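Local coordinates for cysteine synthase 3 (Entamoeba histolytica, PDB 6KR5), which catalyses, with pyridoxal phosphate as cofactor, the formation of L-cysteine from O-acetylserine and sulfide, at residues C50-P53 and K58-V61; P53-K58 and G310-S315; V128-T133 and P137-K142; E144-I147 and K153-P156. All coordinates share one frame; numbering follows the deposited sequence. Where two conformers were deposited one is given.

Interaction 1 (C50-P53 and K58-V61). With PLP (pyridoxal-5'-phosphate), chain D.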
# COMPACT_ATOMS: atom_id res chain seq x y z
N CYS B 50 -4.23 -0.94 -5.54
CA CYS B 50 -3.54 -0.90 -4.26
C CYS B 50 -2.41 0.13 -4.24
O CYS B 50 -1.92 0.48 -3.16
CB CYS B 50 -2.99 -2.28 -3.94
SG CYS B 50 -2.17 -2.37 -2.38
N PHE B 51 -1.98 0.62 -5.41
CA PHE B 51 -0.91 1.61 -5.45
C PHE B 51 -1.38 3.02 -5.12
O PHE B 51 -0.54 3.92 -5.01
CB PHE B 51 -0.23 1.58 -6.82
CG PHE B 51 0.87 0.56 -6.92
CD1 PHE B 51 0.57 -0.78 -7.01
CD2 PHE B 51 2.20 0.94 -6.92
CE1 PHE B 51 1.58 -1.73 -7.10
CE2 PHE B 51 3.21 -0.00 -7.00
CZ PHE B 51 2.89 -1.33 -7.10
N ASN B 52 -2.68 3.25 -4.96
CA ASN B 52 -3.14 4.53 -4.44
C ASN B 52 -2.60 4.74 -3.02
O ASN B 52 -2.27 3.77 -2.32
CB ASN B 52 -4.66 4.58 -4.46
CG ASN B 52 -5.21 4.81 -5.85
OD1 ASN B 52 -5.03 5.89 -6.42
ND2 ASN B 52 -5.84 3.79 -6.43
N PRO B 53 -2.47 6.00 -2.58
CA PRO B 53 -1.85 6.25 -1.26
C PRO B 53 -2.52 5.53 -0.09
O PRO B 53 -1.82 5.09 0.83
CB PRO B 53 -1.93 7.77 -1.10
CG PRO B 53 -2.90 8.24 -2.18
CD PRO B 53 -2.74 7.25 -3.30
N LYS B 58 -10.97 3.37 -4.06
CA LYS B 58 -11.81 4.42 -3.48
C LYS B 58 -11.05 5.70 -3.17
O LYS B 58 -11.69 6.72 -2.91
CB LYS B 58 -12.50 3.90 -2.21
CG LYS B 58 -13.44 2.74 -2.47
CD LYS B 58 -14.43 3.02 -3.60
CE LYS B 58 -15.60 2.06 -3.52
NZ LYS B 58 -15.40 0.98 -4.53
N ASP B 59 -9.71 5.68 -3.19
CA ASP B 59 -8.98 6.95 -3.15
C ASP B 59 -9.46 7.87 -4.26
O ASP B 59 -9.63 9.08 -4.06
CB ASP B 59 -7.48 6.71 -3.32
CG ASP B 59 -6.80 6.19 -2.07
OD1 ASP B 59 -7.43 5.47 -1.29
OD2 ASP B 59 -5.60 6.51 -1.91
N ARG B 60 -9.66 7.31 -5.46
CA ARG B 60 -10.11 8.12 -6.58
C ARG B 60 -11.51 8.64 -6.35
O ARG B 60 -11.81 9.80 -6.69
CB ARG B 60 -10.10 7.30 -7.87
CG ARG B 60 -8.77 6.71 -8.28
CD ARG B 60 -9.01 5.90 -9.54
NE ARG B 60 -7.87 5.11 -9.98
CZ ARG B 60 -7.01 5.48 -10.91
NH1 ARG B 60 -7.09 6.67 -11.50
NH2 ARG B 60 -6.04 4.65 -11.28
N VAL B 61 -12.37 7.80 -5.79
CA VAL B 61 -13.78 8.09 -5.63
C VAL B 61 -13.99 9.14 -4.55
O VAL B 61 -14.70 10.13 -4.74
CB VAL B 61 -14.56 6.81 -5.32
CG1 VAL B 61 -16.02 7.12 -4.96
CG2 VAL B 61 -14.45 5.81 -6.49
N1 PLP D . -13.58 -4.13 -4.38
C2 PLP D . -13.25 -3.27 -3.38
C2A PLP D . -12.30 -3.73 -2.32
C3 PLP D . -13.79 -1.99 -3.36
O3 PLP D . -13.45 -1.15 -2.34
C4 PLP D . -14.67 -1.59 -4.36
C4A PLP D . -15.34 -0.27 -4.31
O4A PLP D . -15.14 0.49 -3.36
C5 PLP D . -14.99 -2.48 -5.38
C6 PLP D . -14.45 -3.75 -5.38
C5A PLP D . -15.97 -2.13 -6.48
O4P PLP D . -15.65 -0.98 -7.21
P PLP D . -16.88 -0.09 -7.70
O1P PLP D . -17.87 -1.00 -8.41
O2P PLP D . -17.52 0.52 -6.48
O3P PLP D . -16.32 0.94 -8.62

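Interaction 2 (P53-K58 and G310-S315). With PLP (pyridoxal-5'-phosphate), chain D.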
# COMPACT_ATOMS: atom_id res chain seq x y z
N PRO B 53 -2.47 6.00 -2.58
CA PRO B 53 -1.85 6.25 -1.26
C PRO B 53 -2.52 5.53 -0.09
O PRO B 53 -1.82 5.09 0.83
CB PRO B 53 -1.93 7.77 -1.10
CG PRO B 53 -2.90 8.24 -2.18
CD PRO B 53 -2.74 7.25 -3.30
N MET B 54 -3.85 5.40 -0.10
CA MET B 54 -4.52 4.58 0.91
C MET B 54 -5.01 3.27 0.31
O MET B 54 -5.89 2.61 0.88
CB MET B 54 -5.63 5.37 1.60
CG MET B 54 -5.11 6.29 2.72
SD MET B 54 -4.00 5.49 3.92
CE MET B 54 -5.07 4.19 4.51
N SER B 55 -4.42 2.86 -0.81
CA SER B 55 -4.34 1.46 -1.23
C SER B 55 -5.67 0.88 -1.68
O SER B 55 -5.87 -0.34 -1.62
CB SER B 55 -3.73 0.60 -0.12
OG SER B 55 -2.45 1.11 0.21
N SER B 56 -6.58 1.70 -2.18
CA SER B 56 -7.74 1.15 -2.87
C SER B 56 -8.22 2.12 -3.93
O SER B 56 -7.88 3.30 -3.92
CB SER B 56 -8.88 0.80 -1.92
OG SER B 56 -9.77 1.91 -1.77
N VAL B 57 -9.04 1.58 -4.83
CA VAL B 57 -9.67 2.38 -5.88
C VAL B 57 -10.49 3.52 -5.29
O VAL B 57 -10.69 4.55 -5.95
CB VAL B 57 -10.52 1.43 -6.75
CG1 VAL B 57 -11.65 0.84 -5.95
CG2 VAL B 57 -11.03 2.15 -7.98
N LYS B 58 -10.97 3.37 -4.06
CA LYS B 58 -11.81 4.42 -3.48
C LYS B 58 -11.05 5.70 -3.17
O LYS B 58 -11.69 6.72 -2.91
CB LYS B 58 -12.50 3.90 -2.21
CG LYS B 58 -13.44 2.74 -2.47
CD LYS B 58 -14.43 3.02 -3.60
CE LYS B 58 -15.60 2.06 -3.52
NZ LYS B 58 -15.40 0.98 -4.53
N GLY B 310 -4.47 -7.42 -0.34
CA GLY B 310 -4.81 -8.47 0.60
C GLY B 310 -4.46 -8.16 2.03
O GLY B 310 -5.06 -8.75 2.94
N GLU B 311 -3.52 -7.24 2.26
CA GLU B 311 -3.14 -6.89 3.63
C GLU B 311 -4.33 -6.35 4.41
O GLU B 311 -4.39 -6.49 5.64
CB GLU B 311 -2.00 -5.87 3.62
CG GLU B 311 -1.49 -5.52 5.02
CD GLU B 311 -0.26 -4.63 5.01
OE1 GLU B 311 0.14 -4.15 3.93
OE2 GLU B 311 0.30 -4.41 6.11
N ARG B 312 -5.30 -5.74 3.72
CA ARG B 312 -6.52 -5.26 4.35
C ARG B 312 -7.45 -6.38 4.80
O ARG B 312 -8.48 -6.11 5.43
CB ARG B 312 -7.24 -4.33 3.36
CG ARG B 312 -8.22 -3.34 3.99
CD ARG B 312 -8.36 -2.07 3.16
NE ARG B 312 -7.23 -1.16 3.38
CZ ARG B 312 -7.04 -0.04 2.69
NH1 ARG B 312 -7.90 0.31 1.74
NH2 ARG B 312 -5.98 0.71 2.95
N TYR B 313 -7.09 -7.65 4.54
CA TYR B 313 -7.94 -8.79 4.86
C TYR B 313 -7.23 -9.80 5.76
O TYR B 313 -7.68 -10.95 5.85
CB TYR B 313 -8.43 -9.46 3.58
CG TYR B 313 -9.18 -8.46 2.75
CD1 TYR B 313 -10.50 -8.17 3.02
CD2 TYR B 313 -8.53 -7.74 1.77
CE1 TYR B 313 -11.17 -7.21 2.30
CE2 TYR B 313 -9.19 -6.78 1.04
CZ TYR B 313 -10.51 -6.52 1.31
OH TYR B 313 -11.17 -5.56 0.59
N LEU B 314 -6.16 -9.40 6.44
CA LEU B 314 -5.46 -10.33 7.31
C LEU B 314 -6.30 -10.75 8.51
O LEU B 314 -6.05 -11.80 9.10
CB LEU B 314 -4.15 -9.72 7.79
CG LEU B 314 -3.14 -9.37 6.71
CD1 LEU B 314 -1.95 -8.68 7.34
CD2 LEU B 314 -2.71 -10.62 5.96
N SER B 315 -7.29 -9.94 8.87
CA SER B 315 -8.21 -10.27 9.95
C SER B 315 -9.23 -11.34 9.57
O SER B 315 -9.97 -11.81 10.43
CB SER B 315 -8.94 -9.00 10.41
OG SER B 315 -9.52 -8.33 9.30
N1 PLP D . -13.58 -4.13 -4.38
C2 PLP D . -13.25 -3.27 -3.38
C2A PLP D . -12.30 -3.73 -2.32
C3 PLP D . -13.79 -1.99 -3.36
O3 PLP D . -13.45 -1.15 -2.34
C4 PLP D . -14.67 -1.59 -4.36
C4A PLP D . -15.34 -0.27 -4.31
O4A PLP D . -15.14 0.49 -3.36
C5 PLP D . -14.99 -2.48 -5.38
C6 PLP D . -14.45 -3.75 -5.38
C5A PLP D . -15.97 -2.13 -6.48
O4P PLP D . -15.65 -0.98 -7.21
P PLP D . -16.88 -0.09 -7.70
O1P PLP D . -17.87 -1.00 -8.41
O2P PLP D . -17.52 0.52 -6.48
O3P PLP D . -16.32 0.94 -8.62

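Interaction 3 (V128-T133 and P137-K142)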
# COMPACT_ATOMS: atom_id res chain seq x y z
N VAL B 128 -19.64 7.67 13.66
CA VAL B 128 -20.96 7.54 14.24
C VAL B 128 -21.25 6.05 14.28
O VAL B 128 -21.58 5.45 13.25
CB VAL B 128 -22.02 8.32 13.45
CG1 VAL B 128 -23.38 8.15 14.09
CG2 VAL B 128 -21.65 9.79 13.41
N LEU B 129 -21.08 5.45 15.45
CA LEU B 129 -21.16 4.00 15.62
C LEU B 129 -22.55 3.65 16.11
O LEU B 129 -22.90 3.91 17.27
CB LEU B 129 -20.11 3.50 16.61
CG LEU B 129 -18.66 3.82 16.28
CD1 LEU B 129 -17.74 3.22 17.35
CD2 LEU B 129 -18.33 3.27 14.90
N SER B 130 -23.35 3.04 15.24
CA SER B 130 -24.64 2.52 15.66
C SER B 130 -24.45 1.22 16.43
O SER B 130 -23.35 0.64 16.46
CB SER B 130 -25.55 2.31 14.45
OG SER B 130 -24.84 1.69 13.39
N ASP B 131 -25.53 0.75 17.06
CA ASP B 131 -25.44 -0.42 17.93
C ASP B 131 -24.97 -1.63 17.14
O ASP B 131 -25.55 -1.98 16.10
CB ASP B 131 -26.80 -0.71 18.56
CG ASP B 131 -27.31 0.41 19.45
OD1 ASP B 131 -26.50 1.27 19.88
OD2 ASP B 131 -28.53 0.44 19.72
N GLY B 132 -23.92 -2.29 17.64
CA GLY B 132 -23.43 -3.49 16.98
C GLY B 132 -24.51 -4.54 16.79
O GLY B 132 -24.60 -5.17 15.74
N THR B 133 -25.37 -4.71 17.81
CA THR B 133 -26.44 -5.71 17.71
C THR B 133 -27.42 -5.43 16.58
O THR B 133 -28.15 -6.34 16.18
CB THR B 133 -27.22 -5.79 19.03
OG1 THR B 133 -27.78 -4.51 19.35
CG2 THR B 133 -26.32 -6.26 20.18
N PRO B 137 -28.57 -2.40 9.00
CA PRO B 137 -29.84 -1.68 9.13
C PRO B 137 -29.81 -0.62 10.22
O PRO B 137 -30.38 0.46 10.04
CB PRO B 137 -30.84 -2.79 9.43
CG PRO B 137 -30.28 -3.98 8.76
CD PRO B 137 -28.78 -3.86 8.91
N GLY B 138 -29.15 -0.90 11.35
CA GLY B 138 -28.99 0.12 12.37
C GLY B 138 -28.15 1.29 11.89
O GLY B 138 -28.41 2.44 12.26
N ALA B 139 -27.15 1.02 11.05
CA ALA B 139 -26.32 2.11 10.52
C ALA B 139 -27.10 2.95 9.52
O ALA B 139 -27.04 4.18 9.56
CB ALA B 139 -25.05 1.54 9.89
N ILE B 140 -27.84 2.30 8.61
CA ILE B 140 -28.69 3.04 7.68
C ILE B 140 -29.70 3.87 8.44
O ILE B 140 -29.95 5.05 8.12
CB ILE B 140 -29.38 2.08 6.69
CG1 ILE B 140 -28.34 1.35 5.83
CG2 ILE B 140 -30.37 2.85 5.82
CD1 ILE B 140 -27.90 2.10 4.59
N ALA B 141 -30.31 3.29 9.49
CA ALA B 141 -31.29 4.02 10.28
C ALA B 141 -30.66 5.24 10.95
O ALA B 141 -31.24 6.33 10.95
CB ALA B 141 -31.91 3.11 11.33
N LYS B 142 -29.46 5.08 11.52
CA LYS B 142 -28.80 6.20 12.17
C LYS B 142 -28.39 7.26 11.15
O LYS B 142 -28.45 8.46 11.43
CB LYS B 142 -27.58 5.71 12.95
CG LYS B 142 -26.79 6.82 13.63
CD LYS B 142 -27.62 7.51 14.70
CE LYS B 142 -26.82 8.58 15.41
NZ LYS B 142 -27.66 9.39 16.35

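Interaction 4 (E144-I147 and K153-P156)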
# COMPACT_ATOMS: atom_id res chain seq x y z
N GLU B 144 -29.91 7.99 8.21
CA GLU B 144 -31.09 8.74 7.77
C GLU B 144 -31.56 9.71 8.84
O GLU B 144 -31.96 10.84 8.53
CB GLU B 144 -32.21 7.77 7.40
CG GLU B 144 -31.92 6.87 6.22
CD GLU B 144 -31.77 7.63 4.91
OE1 GLU B 144 -32.17 8.81 4.85
OE2 GLU B 144 -31.25 7.04 3.93
N GLU B 145 -31.50 9.29 10.11
CA GLU B 145 -31.84 10.19 11.20
C GLU B 145 -30.93 11.41 11.22
O GLU B 145 -31.38 12.54 11.44
CB GLU B 145 -31.77 9.44 12.53
CG GLU B 145 -31.81 10.32 13.77
CD GLU B 145 -32.06 9.52 15.03
OE1 GLU B 145 -33.10 8.83 15.10
OE2 GLU B 145 -31.22 9.59 15.96
N LEU B 146 -29.63 11.20 10.95
CA LEU B 146 -28.69 12.32 10.96
C LEU B 146 -28.95 13.28 9.81
O LEU B 146 -28.89 14.50 9.99
CB LEU B 146 -27.26 11.78 10.90
CG LEU B 146 -26.67 11.27 12.21
CD1 LEU B 146 -25.32 10.62 11.95
CD2 LEU B 146 -26.54 12.40 13.21
N ILE B 147 -29.21 12.75 8.62
CA ILE B 147 -29.48 13.59 7.46
C ILE B 147 -30.72 14.45 7.69
O ILE B 147 -30.78 15.61 7.26
CB ILE B 147 -29.61 12.73 6.19
CG1 ILE B 147 -28.27 12.08 5.85
CG2 ILE B 147 -30.12 13.55 5.01
CD1 ILE B 147 -27.37 12.98 5.03
N LYS B 153 -26.36 21.15 6.75
CA LYS B 153 -24.98 21.06 7.20
C LYS B 153 -24.24 19.90 6.56
O LYS B 153 -23.03 19.99 6.33
CB LYS B 153 -24.94 20.93 8.72
CG LYS B 153 -23.55 20.87 9.32
CD LYS B 153 -23.63 20.46 10.78
CE LYS B 153 -22.44 20.97 11.56
NZ LYS B 153 -22.72 21.01 13.03
N TYR B 154 -24.93 18.80 6.26
CA TYR B 154 -24.25 17.61 5.78
C TYR B 154 -24.30 17.51 4.26
O TYR B 154 -25.36 17.72 3.64
CB TYR B 154 -24.86 16.35 6.39
CG TYR B 154 -24.54 16.12 7.85
CD1 TYR B 154 -23.52 16.83 8.48
CD2 TYR B 154 -25.24 15.18 8.60
CE1 TYR B 154 -23.23 16.62 9.81
CE2 TYR B 154 -24.94 14.96 9.93
CZ TYR B 154 -23.94 15.68 10.53
OH TYR B 154 -23.65 15.47 11.86
N PHE B 155 -23.16 17.17 3.67
CA PHE B 155 -23.09 16.81 2.27
C PHE B 155 -23.02 15.30 2.16
O PHE B 155 -22.05 14.70 2.65
CB PHE B 155 -21.87 17.44 1.60
CG PHE B 155 -21.61 16.91 0.22
CD1 PHE B 155 -22.33 17.40 -0.87
CD2 PHE B 155 -20.68 15.92 -0.00
CE1 PHE B 155 -22.10 16.92 -2.14
CE2 PHE B 155 -20.44 15.43 -1.27
CZ PHE B 155 -21.16 15.92 -2.34
N PRO B 156 -24.02 14.64 1.58
CA PRO B 156 -24.00 13.17 1.49
C PRO B 156 -23.15 12.71 0.30
O PRO B 156 -23.34 13.17 -0.83
CB PRO B 156 -25.48 12.80 1.29
CG PRO B 156 -26.07 14.00 0.65
CD PRO B 156 -25.29 15.21 1.11

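Interaction 1 (C50-P53 and K58-V61)
The turn into the helix that carries the cofactor lysine is packed here: N52 and P53, in the loop after strand 43-48, lie against D59 in the first turn of helix 58-72. The carboxylate of D59 does most of the touching. Its OD2 reaches 3.2 Å from CG of P53 and 3.3 Å from CB of N52, and the proline nitrogen, having no hydrogen, gives it no bond. What OD2 accepts comes from M54 N and Q95 NE2, two donors that probably offset the cost of burying this carboxylate. The D59 torsion (chi1 -77°) keeps CG beside its backbone N, and the side chain slides past N52 in the opposite direction, amide and carboxylate planes 44° apart. N52 suits the site because its amide can serve two partners, OD1 taking G22 N while ND2 gives to E49. E49 also salt-bridges R60, whose CG lies 4.3 Å from N52 OD1. K58, whose side chain leaves its backbone away from the loop, is linked at NZ to pyridoxal phosphate, 1.3 Å from C4A, consistent with an imine; the O4A modelled beside it is doubtful. A lysine near the N-terminal end of a helix is typical of fold-type II pyridoxal-phosphate enzymes.

Interaction 2 (P53-K58 and G310-S315)
A side-chain-to-backbone hydrogen-bonded contact, buried beside the cofactor, ties the lysine loop to the segment following strand 301-306: R312 reaches across to the carbonyl of M54. NH2 of R312 gives the stronger bond, 2.8 Å to M54 O with an N-H...O angle of 154°, while NH1 adds a weak one of 3.2 Å to the same oxygen. The oxygen sits at the edge of the guanidinium, close to its plane, but the donor NH2 stands 44° above the carbonyl plane. Arginine suits this place because its long chain, extended at first and bent at chi3 (-79°), spans backbones whose nearest CA atoms, those of S55 and R312, are 9.0 Å apart.

The small serine side chains let the guanidinium pack close: CB of S55 lies 3.8 Å from NH2, CB of S56 comes equally near NH1, and both approach obliquely. The unbranched M54 chain, bent twice, crosses the arginine at about a right angle and brings CE 3.9 Å from NH2. R312 is shared further: NH1 bonds to N88 OD1, NE forms a salt bridge with E311 of the second subunit, and E311 of this chain returns it to R312 of that subunit.

On the loop side S56 OG accepts from K58 N at 3.0 Å, a capping bond that steadies the turn before the helix. On the other side Y313 places its OH 3.6 Å from C2A, the methyl of pyridoxal phosphate, and bonds to D308. Loops that meet around a lysine-bound cofactor in this way form the wall of a cofactor pocket beside the dimer interface.

Interaction 3 (V128-T133 and P137-K142)
S130 turns its OG into the cramped space between its own backbone N and carbonyl carbon (chi1 45°), which directs the oxygen at A139 on the neighbouring helix; K142 starts fully extended and then bends at chi2 (64°), which folds its aliphatic chain over V128. The serine is the closer fit. Its OG comes 3.3 Å from CA of A139 and 3.5 Å from CB of the same residue, and although A139 N is almost as near, the angle is too poor for a hydrogen bond. A weak bond to M108 O, on the adjacent strand, gives the hydroxyl a partner. CB of S130 meets the carbonyl oxygen of G138 at 3.6 Å. Glycine and alanine suit these helix positions because they add little bulk, and the CA atoms of S130 and A139 can come within 5.4 Å.

Strand 126-130 is an edge strand of the parallel four-stranded sheet, and helix 135-149 forms the crossover from it to strand 154-156, a beta-alpha-beta connection. Where the helix packs on the sheet, the axes of segments 137-142 and 128-130 approach to 8.0 Å, and the two run at 131°, nearer antiparallel than parallel.

Toward the start of the strand segment the contact becomes apolar. Crossing the lysine at about a right angle, V128 touches it with CG1, which lies 3.7 Å from both CG and CE of K142. A branched valine offers a compact surface to the methylenes, while the ammonium group continues past it toward E145, a long and weak ion pair.

Interaction 4 (E144-I147 and K153-P156)
The carbonyl oxygen of L146 comes obliquely to within 4.0 Å of two ring carbons of Y154, CD2 and CE2; no hydrogen bond crosses the contact, and this approach of oxygen to ring is the nearest thing to a polar one. It belongs to the beta-alpha-beta crossover in which helix 135-149 covers the parallel sheet before the chain enters edge strand 154-156. The turn that follows the helix reverses the chain and brings Y154 back against the helix near I147, the CA atoms of I147 and Y154 being 6.8 Å apart.

Apart from that carbonyl, apolar groups make the rest of the contact. CB of L146 stands 4.1 Å from CE2 of Y154, so one ring carbon meets the base of the leucine where the helix meets the sheet. L146 and I147 also reach I82 on the adjoining strand 80-84, and a neighbouring leucine and isoleucine are well suited to fill such a layer between helix and sheet. Y154 suits the edge strand because its ring can lie against L146 while also meeting the ring of H150, the two planes about 50° apart.

I147 presents its far end instead of its base. With CG1 beside the backbone N (chi1 -67°), and a further turn at chi2, the delta methyl extends toward the strand. There CD1 is 4.4 Å from CB of Y154. Next to it stands the compact, rigid ring of P156, which the isoleucine crosses at about a right angle, its CD1 4.2 Å from the proline CB.

Interactions 1 and 2 adjoin and touch directly, their centres about 9 Å apart, since both start from the loop before helix 58-72, share P53 and K58, and touch the cofactor and the second subunit. Interactions 3 and 4 lie farther out, their centres about 14 Å apart, at successive levels of helix 135-149 where it covers the parallel sheet, and V128 and L146 pack between them. The centre of each is about 24 to 27 Å from the centres of interactions 1 and 2. Along the chain, 3 and 4 follow 1 and fall between the two halves of interaction 2, whose long-range contact thus brings distant segments together at the cofactor.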